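PDB 1QSA: protein (soluble lytic transglycosylase SLT70) from Escherichia coli, which cleaves the glycosidic bonds between N-acetylmuramic acid and N-acetylglucosamine in peptidoglycan, with formation of a 1,6-anhydro bond in the N-acetylmuramic acid residue. Local coordinates for residues N232-I237 against D256-R261; F449-N454 against Y470-A475; S479-K484 against A596-F601. All blocks are in the same frame, centred on the assembly; numbering follows the deposited sequence.

Interaction 1: residues N232-I237 against D256-R261; sequences NARLMI and DIVAWR
R234 rests its CB on V258, while its NH2 is held at the far end by acids. E231 OE2 forms a salt bridge with this nitrogen, and E270 OE1 makes a long, weak ion pair with it. W274 adds a cation-pi contact to the guanidinium. The charged end therefore leads away from V258, and only the aliphatic base of the side chain takes part in the contact. CG of R234 is anti to the backbone N (chi1 -172°). The chain then runs straight as far as CD and bends at chi3. Its direction is about at right angles to V258.

V258 is the hub on the other helix. Both of its methyls are used. CG1 sits 3.7 Å from CB of R234. CG2 is 3.8 Å from CB of A233 and also lies 4.1 Å from CD1 of I237. Chi1 of V258 (172°) sets CG1 anti to the backbone N and CG2 beside the backbone N. This lays CG1 on the R234 side chain and turns CG2 to A233 and I237. I237 reaches across with an extended chain, and its CD1 does the touching. No hydrogen bond links the two segments.

F222 of helix 212-228 and W274 of helix 269-280 each touch both I237 and V258, so aromatic rings from neighbouring helices help to bury the contact. A226 of helix 212-228 packs on A233.

The axes of the segments 232-237 and 256-260 approach to 9.5 Å, with their directions 157° apart, so they run nearly antiparallel. R234 and V258 are the closest backbone positions, with CA atoms 6.0 Å apart. Helices 230-243 and 248-260 follow each other in the chain. Their apolar pairing is that of an antiparallel helical hairpin in the alpha-superhelix of this enzyme.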
loop_
_atom_site.group_PDB
_atom_site.type_symbol
_atom_site.label_atom_id
_atom_site.label_comp_id
_atom_site.label_asym_id
_atom_site.label_seq_id
_atom_site.Cartn_x
_atom_site.Cartn_y
_atom_site.Cartn_z
ATOM N N ASN A 232 -20.404 -19.430 16.989
ATOM C CA ASN A 232 -19.909 -19.547 18.358
ATOM C C ASN A 232 -19.867 -18.141 18.968
ATOM O O ASN A 232 -20.307 -17.923 20.097
ATOM C CB ASN A 232 -18.513 -20.178 18.360
ATOM C CG ASN A 232 -17.966 -20.387 19.757
ATOM O OD1 ASN A 232 -16.794 -20.130 20.017
ATOM N ND2 ASN A 232 -18.812 -20.855 20.666
ATOM N N ALA A 233 -19.397 -17.172 18.189
ATOM C CA ALA A 233 -19.319 -15.792 18.662
ATOM C C ALA A 233 -20.709 -15.169 18.850
ATOM O O ALA A 233 -20.965 -14.477 19.836
ATOM C CB ALA A 233 -18.492 -14.953 17.684
ATOM N N ARG A 234 -21.611 -15.417 17.904
ATOM C CA ARG A 234 -22.962 -14.854 17.993
ATOM C C ARG A 234 -23.660 -15.309 19.272
ATOM O O ARG A 234 -24.249 -14.504 19.987
ATOM C CB ARG A 234 -23.791 -15.274 16.770
ATOM C CG ARG A 234 -25.152 -14.599 16.665
ATOM C CD ARG A 234 -25.931 -15.096 15.450
ATOM N NE ARG A 234 -26.437 -16.447 15.664
ATOM C CZ ARG A 234 -27.620 -16.718 16.205
ATOM N NH1 ARG A 234 -28.430 -15.732 16.563
ATOM N NH2 ARG A 234 -28.000 -17.976 16.375
ATOM N N LEU A 235 -23.528 -16.598 19.579
ATOM C CA LEU A 235 -24.156 -17.197 20.758
ATOM C C LEU A 235 -23.534 -16.779 22.086
ATOM O O LEU A 235 -24.178 -16.860 23.136
ATOM C CB LEU A 235 -24.131 -18.719 20.637
ATOM C CG LEU A 235 -24.999 -19.299 19.522
ATOM C CD1 LEU A 235 -24.782 -20.796 19.447
ATOM C CD2 LEU A 235 -26.465 -18.965 19.763
ATOM N N MET A 236 -22.289 -16.312 22.034
ATOM C CA MET A 236 -21.564 -15.886 23.227
ATOM C C MET A 236 -21.870 -14.468 23.718
ATOM O O MET A 236 -21.591 -14.140 24.878
ATOM C CB MET A 236 -20.060 -15.990 22.962
ATOM C CG MET A 236 -19.191 -15.705 24.169
ATOM S SD MET A 236 -17.454 -15.524 23.719
ATOM C CE MET A 236 -17.127 -17.094 22.946
ATOM N N ILE A 237 -22.444 -13.629 22.860
ATOM C CA ILE A 237 -22.697 -12.249 23.239
ATOM C C ILE A 237 -23.411 -12.034 24.579
ATOM O O ILE A 237 -22.955 -11.231 25.396
ATOM C CB ILE A 237 -23.358 -11.438 22.096
ATOM C CG1 ILE A 237 -22.391 -11.330 20.913
ATOM C CG2 ILE A 237 -23.742 -10.042 22.582
ATOM C CD1 ILE A 237 -22.940 -10.545 19.720
ATOM N N ASP A 256 -21.640 -5.880 15.806
ATOM C CA ASP A 256 -21.007 -5.477 14.540
ATOM C C ASP A 256 -19.955 -6.494 14.113
ATOM O O ASP A 256 -19.862 -6.861 12.940
ATOM C CB ASP A 256 -20.330 -4.098 14.667
ATOM C CG ASP A 256 -21.313 -2.940 14.756
ATOM O OD1 ASP A 256 -22.539 -3.134 14.639
ATOM O OD2 ASP A 256 -20.843 -1.804 14.948
ATOM N N ILE A 257 -19.136 -6.915 15.078
ATOM C CA ILE A 257 -18.074 -7.886 14.835
ATOM C C ILE A 257 -18.631 -9.181 14.234
ATOM O O ILE A 257 -18.105 -9.691 13.239
ATOM C CB ILE A 257 -17.305 -8.168 16.143
ATOM C CG1 ILE A 257 -16.417 -6.964 16.477
ATOM C CG2 ILE A 257 -16.488 -9.456 16.042
ATOM C CD1 ILE A 257 -15.903 -6.967 17.899
ATOM N N VAL A 258 -19.722 -9.680 14.808
ATOM C CA VAL A 258 -20.337 -10.912 14.321
ATOM C C VAL A 258 -20.999 -10.716 12.959
ATOM O O VAL A 258 -20.837 -11.550 12.063
ATOM C CB VAL A 258 -21.344 -11.464 15.348
ATOM C CG1 VAL A 258 -22.133 -12.638 14.757
ATOM C CG2 VAL A 258 -20.600 -11.926 16.589
ATOM N N ALA A 259 -21.697 -9.593 12.791
ATOM C CA ALA A 259 -22.389 -9.285 11.537
ATOM C C ALA A 259 -21.441 -9.304 10.344
ATOM O O ALA A 259 -21.818 -9.743 9.256
ATOM C CB ALA A 259 -23.107 -7.944 11.637
ATOM N N TRP A 260 -20.215 -8.817 10.542
ATOM C CA TRP A 260 -19.199 -8.817 9.494
ATOM C C TRP A 260 -18.891 -10.224 9.013
ATOM O O TRP A 260 -18.474 -10.421 7.869
ATOM C CB TRP A 260 -17.882 -8.233 10.023
ATOM C CG TRP A 260 -17.728 -6.778 9.801
ATOM C CD1 TRP A 260 -17.799 -5.793 10.739
ATOM C CD2 TRP A 260 -17.477 -6.127 8.549
ATOM N NE1 TRP A 260 -17.611 -4.561 10.148
ATOM C CE2 TRP A 260 -17.412 -4.739 8.806
ATOM C CE3 TRP A 260 -17.299 -6.582 7.239
ATOM C CZ2 TRP A 260 -17.175 -3.802 7.800
ATOM C CZ3 TRP A 260 -17.061 -5.644 6.231
ATOM C CH2 TRP A 260 -17.004 -4.272 6.523
ATOM N N ARG A 261 -19.021 -11.190 9.922
ATOM C CA ARG A 261 -18.717 -12.582 9.619
ATOM C C ARG A 261 -19.921 -13.389 9.129
ATOM O O ARG A 261 -19.811 -14.593 8.921
ATOM C CB ARG A 261 -18.086 -13.278 10.835
ATOM C CG ARG A 261 -16.961 -12.510 11.532
ATOM C CD ARG A 261 -15.914 -11.978 10.564
ATOM N NE ARG A 261 -15.305 -13.016 9.745
ATOM C CZ ARG A 261 -14.152 -12.867 9.097
ATOM N NH1 ARG A 261 -13.468 -11.732 9.205
ATOM N NH2 ARG A 261 -13.668 -13.861 8.365
#

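Interaction 2: residues F449-N454 against Y470-A475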
loop_
_atom_site.group_PDB
_atom_site.type_symbol
_atom_site.label_atom_id
_atom_site.label_comp_id
_atom_site.label_asym_id
_atom_site.label_seq_id
_atom_site.Cartn_x
_atom_site.Cartn_y
_atom_site.Cartn_z
ATOM N N PHE A 449 -0.636 8.964 -17.438
ATOM C CA PHE A 449 -0.817 7.734 -18.199
ATOM C C PHE A 449 -0.002 7.746 -19.475
ATOM O O PHE A 449 -0.546 7.688 -20.581
ATOM C CB PHE A 449 -2.320 7.551 -18.475
ATOM C CG PHE A 449 -3.137 7.459 -17.218
ATOM C CD1 PHE A 449 -3.106 6.293 -16.447
ATOM C CD2 PHE A 449 -3.828 8.578 -16.729
ATOM C CE1 PHE A 449 -3.739 6.246 -15.197
ATOM C CE2 PHE A 449 -4.462 8.546 -15.485
ATOM C CZ PHE A 449 -4.416 7.378 -14.712
ATOM N N PRO A 450 1.335 7.747 -19.333
ATOM C CA PRO A 450 2.217 7.765 -20.499
ATOM C C PRO A 450 2.184 6.460 -21.289
ATOM O O PRO A 450 1.946 5.399 -20.708
ATOM C CB PRO A 450 3.590 7.989 -19.873
ATOM C CG PRO A 450 3.484 7.266 -18.554
ATOM C CD PRO A 450 2.114 7.701 -18.074
ATOM N N LEU A 451 2.446 6.543 -22.597
ATOM C CA LEU A 451 2.475 5.366 -23.464
ATOM C C LEU A 451 3.821 4.662 -23.316
ATOM O O LEU A 451 4.612 4.566 -24.264
ATOM C CB LEU A 451 2.232 5.759 -24.926
ATOM C CG LEU A 451 0.862 6.387 -25.185
ATOM C CD1 LEU A 451 0.736 6.755 -26.663
ATOM C CD2 LEU A 451 -0.254 5.433 -24.771
ATOM N N ALA A 452 4.041 4.129 -22.124
ATOM C CA ALA A 452 5.289 3.455 -21.777
ATOM C C ALA A 452 5.506 2.096 -22.447
ATOM O O ALA A 452 4.571 1.293 -22.563
ATOM C CB ALA A 452 5.362 3.310 -20.279
ATOM N N TYR A 453 6.731 1.865 -22.927
ATOM C CA TYR A 453 7.125 0.618 -23.576
ATOM C C TYR A 453 6.126 0.269 -24.681
ATOM O O TYR A 453 5.789 -0.892 -24.884
ATOM C CB TYR A 453 7.188 -0.514 -22.521
ATOM C CG TYR A 453 8.077 -0.180 -21.346
ATOM C CD1 TYR A 453 9.462 -0.362 -21.433
ATOM C CD2 TYR A 453 7.545 0.347 -20.166
ATOM C CE1 TYR A 453 10.299 -0.023 -20.374
ATOM C CE2 TYR A 453 8.373 0.692 -19.099
ATOM C CZ TYR A 453 9.754 0.501 -19.220
ATOM O OH TYR A 453 10.592 0.840 -18.187
ATOM N N ASN A 454 5.689 1.292 -25.419
ATOM C CA ASN A 454 4.683 1.111 -26.458
ATOM C C ASN A 454 4.981 -0.006 -27.456
ATOM O O ASN A 454 4.130 -0.876 -27.698
ATOM C CB ASN A 454 4.417 2.444 -27.173
ATOM C CG ASN A 454 3.226 2.373 -28.102
ATOM O OD1 ASN A 454 2.086 2.260 -27.657
ATOM N ND2 ASN A 454 3.486 2.414 -29.403
ATOM N N TYR A 470 -5.244 -2.519 -22.734
ATOM C CA TYR A 470 -5.583 -3.252 -21.529
ATOM C C TYR A 470 -4.332 -3.742 -20.795
ATOM O O TYR A 470 -4.244 -3.608 -19.569
ATOM C CB TYR A 470 -6.533 -4.404 -21.866
ATOM C CG TYR A 470 -6.897 -5.235 -20.670
ATOM C CD1 TYR A 470 -7.419 -4.637 -19.512
ATOM C CD2 TYR A 470 -6.672 -6.615 -20.663
ATOM C CE1 TYR A 470 -7.701 -5.399 -18.369
ATOM C CE2 TYR A 470 -6.952 -7.381 -19.535
ATOM C CZ TYR A 470 -7.462 -6.769 -18.395
ATOM O OH TYR A 470 -7.704 -7.533 -17.270
ATOM N N ALA A 471 -3.382 -4.327 -21.531
ATOM C CA ALA A 471 -2.120 -4.789 -20.924
ATOM C C ALA A 471 -1.396 -3.598 -20.285
ATOM O O ALA A 471 -0.848 -3.697 -19.182
ATOM C CB ALA A 471 -1.232 -5.443 -21.962
ATOM N N MET A 472 -1.429 -2.457 -20.966
ATOM C CA MET A 472 -0.817 -1.242 -20.450
ATOM C C MET A 472 -1.503 -0.736 -19.181
ATOM O O MET A 472 -0.822 -0.309 -18.249
ATOM C CB MET A 472 -0.765 -0.168 -21.539
ATOM C CG MET A 472 0.219 -0.555 -22.633
ATOM S SD MET A 472 0.254 0.547 -24.047
ATOM C CE MET A 472 1.315 1.880 -23.436
ATOM N N ALA A 473 -2.832 -0.824 -19.127
ATOM C CA ALA A 473 -3.595 -0.407 -17.947
ATOM C C ALA A 473 -3.189 -1.263 -16.747
ATOM O O ALA A 473 -3.044 -0.753 -15.636
ATOM C CB ALA A 473 -5.100 -0.555 -18.196
ATOM N N ILE A 474 -3.071 -2.571 -16.967
ATOM C CA ILE A 474 -2.682 -3.499 -15.896
ATOM C C ILE A 474 -1.288 -3.135 -15.370
ATOM O O ILE A 474 -1.073 -3.023 -14.155
ATOM C CB ILE A 474 -2.740 -4.976 -16.403
ATOM C CG1 ILE A 474 -4.208 -5.416 -16.587
ATOM C CG2 ILE A 474 -1.983 -5.931 -15.442
ATOM C CD1 ILE A 474 -4.928 -5.821 -15.281
ATOM N N ALA A 475 -0.342 -2.916 -16.282
ATOM C CA ALA A 475 1.017 -2.547 -15.873
ATOM C C ALA A 475 1.049 -1.217 -15.109
ATOM O O ALA A 475 1.738 -1.082 -14.091
ATOM C CB ALA A 475 1.926 -2.481 -17.093
#
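M472 pushes its terminal methyl into the turn formed by P450 to N454. CE is the atom that does the touching. It lies 3.4 Å from O of A452 and 3.7 Å from CA of L451. CD2 of L451 comes to 4.1 Å of the same methyl, and the two side chains cross at a slant. OD1 of N454 is more distant, 4.3 Å from CE. One methyl thus meets backbone atoms of L451 and A452 and the side chain of L451, with N454 farther off.

The shape of M472 brings it there. CG is anti to the carbonyl carbon (chi1 -69°), and the chain stays extended through chi2. A bend at chi3 (81°) then turns CE towards the loop.

The loop is shaped by two turns. L451 is the centre of an inverse gamma turn, in which N of A452 makes a weak bond of 2.8 Å to O of P450. L451 to N454 form a type II beta turn. Y453, within it, is at the N-cap position of helix 454-461, and N454, its last residue, begins that helix. OD1 of N454 has a weak hydrogen bond to Q468 NE2, at the start of helix 468-479.

Further out, F457 of helix 454-461 packs on A471, M472 and A475. M602 also touches M472. W481 lies against both A452 and A475, so the same indole touches the loop and the helix.

The side chain of M472 is about 11 Å from that of E478, the predicted active-site residue farther along helix 468-479. The contact itself holds no hydrogen bond across the two segments. It relies on van der Waals contact of a thioether chain, whose methyl can lie against apolar carbon and a carbonyl oxygen alike.

Interaction 3: residues S479-K484 against A596-F601. With SO4 (sulfate ion), chain B.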
loop_
_atom_site.group_PDB
_atom_site.type_symbol
_atom_site.label_atom_id
_atom_site.label_comp_id
_atom_site.label_asym_id
_atom_site.label_seq_id
_atom_site.Cartn_x
_atom_site.Cartn_y
_atom_site.Cartn_z
ATOM N N SER A 479 2.679 -1.352 -11.351
ATOM C CA SER A 479 3.993 -0.777 -11.050
ATOM C C SER A 479 4.168 0.726 -11.179
ATOM O O SER A 479 5.256 1.236 -10.860
ATOM C CB SER A 479 5.007 -1.410 -11.996
ATOM O OG SER A 479 4.720 -1.001 -13.326
ATOM N N ALA A 480 3.152 1.419 -11.687
ATOM C CA ALA A 480 3.254 2.860 -11.931
ATOM C C ALA A 480 4.473 3.105 -12.843
ATOM O O ALA A 480 5.166 4.128 -12.768
ATOM C CB ALA A 480 3.342 3.665 -10.622
ATOM N N TRP A 481 4.692 2.135 -13.727
ATOM C CA TRP A 481 5.763 2.134 -14.715
ATOM C C TRP A 481 7.208 1.984 -14.243
ATOM O O TRP A 481 8.126 2.222 -15.023
ATOM C CB TRP A 481 5.624 3.315 -15.682
ATOM C CG TRP A 481 4.355 3.249 -16.506
ATOM C CD1 TRP A 481 3.346 4.178 -16.554
ATOM C CD2 TRP A 481 3.960 2.179 -17.369
ATOM N NE1 TRP A 481 2.346 3.741 -17.390
ATOM C CE2 TRP A 481 2.693 2.518 -17.905
ATOM C CE3 TRP A 481 4.555 0.962 -17.740
ATOM C CZ2 TRP A 481 2.008 1.681 -18.791
ATOM C CZ3 TRP A 481 3.875 0.126 -18.624
ATOM C CH2 TRP A 481 2.607 0.494 -19.140
ATOM N N ASN A 482 7.430 1.590 -12.987
ATOM C CA ASN A 482 8.812 1.367 -12.535
ATOM C C ASN A 482 9.107 -0.122 -12.798
ATOM O O ASN A 482 8.544 -0.990 -12.132
ATOM C CB ASN A 482 8.940 1.698 -11.048
ATOM C CG ASN A 482 10.310 1.370 -10.488
ATOM O OD1 ASN A 482 11.167 0.831 -11.183
ATOM N ND2 ASN A 482 10.520 1.711 -9.225
ATOM N N PRO A 483 9.995 -0.433 -13.769
ATOM C CA PRO A 483 10.321 -1.831 -14.091
ATOM C C PRO A 483 11.138 -2.586 -13.046
ATOM O O PRO A 483 11.267 -3.806 -13.132
ATOM C CB PRO A 483 11.113 -1.709 -15.403
ATOM C CG PRO A 483 11.816 -0.396 -15.257
ATOM C CD PRO A 483 10.777 0.509 -14.597
ATOM N N LYS A 484 11.683 -1.858 -12.073
ATOM C CA LYS A 484 12.537 -2.453 -11.049
ATOM C C LYS A 484 11.879 -2.635 -9.685
ATOM O O LYS A 484 12.514 -3.140 -8.752
ATOM C CB LYS A 484 13.804 -1.592 -10.897
ATOM C CG LYS A 484 14.486 -1.253 -12.227
ATOM C CD LYS A 484 14.939 -2.501 -12.962
ATOM C CE LYS A 484 15.525 -2.176 -14.337
ATOM N NZ LYS A 484 15.964 -3.430 -15.027
ATOM N N ALA A 596 -9.524 2.969 -20.380
ATOM C CA ALA A 596 -10.198 4.039 -21.131
ATOM C C ALA A 596 -9.216 5.189 -21.421
ATOM O O ALA A 596 -9.166 5.688 -22.553
ATOM C CB ALA A 596 -11.416 4.547 -20.373
ATOM N N TYR A 597 -8.407 5.573 -20.432
ATOM C CA TYR A 597 -7.424 6.638 -20.644
ATOM C C TYR A 597 -6.432 6.215 -21.727
ATOM O O TYR A 597 -6.112 6.997 -22.612
ATOM C CB TYR A 597 -6.646 6.941 -19.365
ATOM C CG TYR A 597 -7.467 7.472 -18.223
ATOM C CD1 TYR A 597 -8.601 8.248 -18.450
ATOM C CD2 TYR A 597 -7.111 7.187 -16.897
ATOM C CE1 TYR A 597 -9.364 8.731 -17.385
ATOM C CE2 TYR A 597 -7.866 7.653 -15.835
ATOM C CZ TYR A 597 -8.995 8.424 -16.088
ATOM O OH TYR A 597 -9.764 8.861 -15.044
ATOM N N TYR A 598 -5.956 4.968 -21.663
ATOM C CA TYR A 598 -5.016 4.476 -22.663
ATOM C C TYR A 598 -5.614 4.446 -24.053
ATOM O O TYR A 598 -4.958 4.837 -25.025
ATOM C CB TYR A 598 -4.412 3.125 -22.246
ATOM C CG TYR A 598 -3.185 3.339 -21.380
ATOM C CD1 TYR A 598 -2.028 3.891 -21.926
ATOM C CD2 TYR A 598 -3.216 3.122 -20.003
ATOM C CE1 TYR A 598 -0.931 4.240 -21.123
ATOM C CE2 TYR A 598 -2.115 3.474 -19.184
ATOM C CZ TYR A 598 -0.989 4.037 -19.751
ATOM O OH TYR A 598 0.048 4.472 -18.946
ATOM N N ARG A 599 -6.874 4.035 -24.154
ATOM C CA ARG A 599 -7.545 4.016 -25.447
ATOM C C ARG A 599 -7.596 5.447 -25.983
ATOM O O ARG A 599 -7.290 5.674 -27.149
ATOM C CB ARG A 599 -8.954 3.415 -25.330
ATOM C CG ARG A 599 -8.912 1.883 -25.260
ATOM C CD ARG A 599 -10.283 1.272 -25.019
ATOM N NE ARG A 599 -11.250 1.707 -26.030
ATOM C CZ ARG A 599 -11.339 1.213 -27.266
ATOM N NH1 ARG A 599 -10.533 0.232 -27.672
ATOM N NH2 ARG A 599 -12.254 1.694 -28.100
ATOM N N TYR A 600 -7.893 6.410 -25.111
ATOM C CA TYR A 600 -7.955 7.802 -25.533
ATOM C C TYR A 600 -6.619 8.268 -26.112
ATOM O O TYR A 600 -6.578 8.831 -27.213
ATOM C CB TYR A 600 -8.373 8.722 -24.377
ATOM C CG TYR A 600 -8.346 10.180 -24.776
ATOM C CD1 TYR A 600 -9.416 10.750 -25.460
ATOM C CD2 TYR A 600 -7.220 10.971 -24.525
ATOM C CE1 TYR A 600 -9.364 12.074 -25.889
ATOM C CE2 TYR A 600 -7.159 12.292 -24.956
ATOM C CZ TYR A 600 -8.232 12.832 -25.633
ATOM O OH TYR A 600 -8.178 14.141 -26.051
ATOM N N PHE A 601 -5.529 8.027 -25.382
ATOM C CA PHE A 601 -4.213 8.448 -25.840
ATOM C C PHE A 601 -3.708 7.684 -27.060
ATOM O O PHE A 601 -2.781 8.128 -27.735
ATOM C CB PHE A 601 -3.215 8.451 -24.676
ATOM C CG PHE A 601 -3.475 9.544 -23.682
ATOM C CD1 PHE A 601 -3.421 10.887 -24.073
ATOM C CD2 PHE A 601 -3.818 9.246 -22.367
ATOM C CE1 PHE A 601 -3.712 11.915 -23.170
ATOM C CE2 PHE A 601 -4.110 10.266 -21.455
ATOM C CZ PHE A 601 -4.060 11.606 -21.856
HETATM S S SO4 B . -8.569 8.324 -11.723
HETATM O O1 SO4 B . -9.280 7.243 -12.434
HETATM O O2 SO4 B . -8.203 9.384 -12.684
HETATM O O3 SO4 B . -9.476 8.874 -10.701
HETATM O O4 SO4 B . -7.359 7.808 -11.058
#
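W481 and Y598 meet inside the lysozyme-like catalytic domain, where a type I' beta turn (S479 to N482) follows helix 468-479. NE1 of W481 donates to OH of Y598 at 2.9 Å, with an N-H...O angle of 144°. The oxygen lies at the indole edge, only 10° out of its plane. CZ2 of W481 is 3.9 Å from CZ of Y598, so the rings also touch; the approach to the phenol is oblique.

Chi1 of W481 (-63°) sets CG anti to the carbonyl carbon and sends the indole from the turn towards helix 582-601. Y598 comes the other way. Its OH also bonds to O of P450, so the buried hydroxyl joins the turn to a second loop. With a leucine here, Y598 OH would probably lose its indole donor, and CZ its ring neighbour.

N of N482 bonds to O of S479 to close the turn. Just after it, OD1 of N482 accepts from N of K484 at 2.9 Å, an Asx turn. One residue earlier on the helix, Y597 points elsewhere, to a sulfate also bonded by R448 NH1; Y597 OH lies 2.9 Å from sulfate O2.

How the interactions relate
All three contacts are buried, but interaction 1 sits apart from the other two. Interaction 1 joins two consecutive helices of the alpha-superhelix and is purely apolar across its segments. It lies on the opposite side of the chain's centre from the others, with centres 45 Å and 43 Å away. Interactions 2 and 3 are neighbours, their centres 3 Å apart. Both draw on helix 468-479 or the turn that follows it, near the predicted catalytic glutamate. Interaction 2 is a methyl packed on a loop, whereas interaction 3 adds an indole-phenol hydrogen bond. The two touch further where F449 packs on Y597 and Y453 on P483.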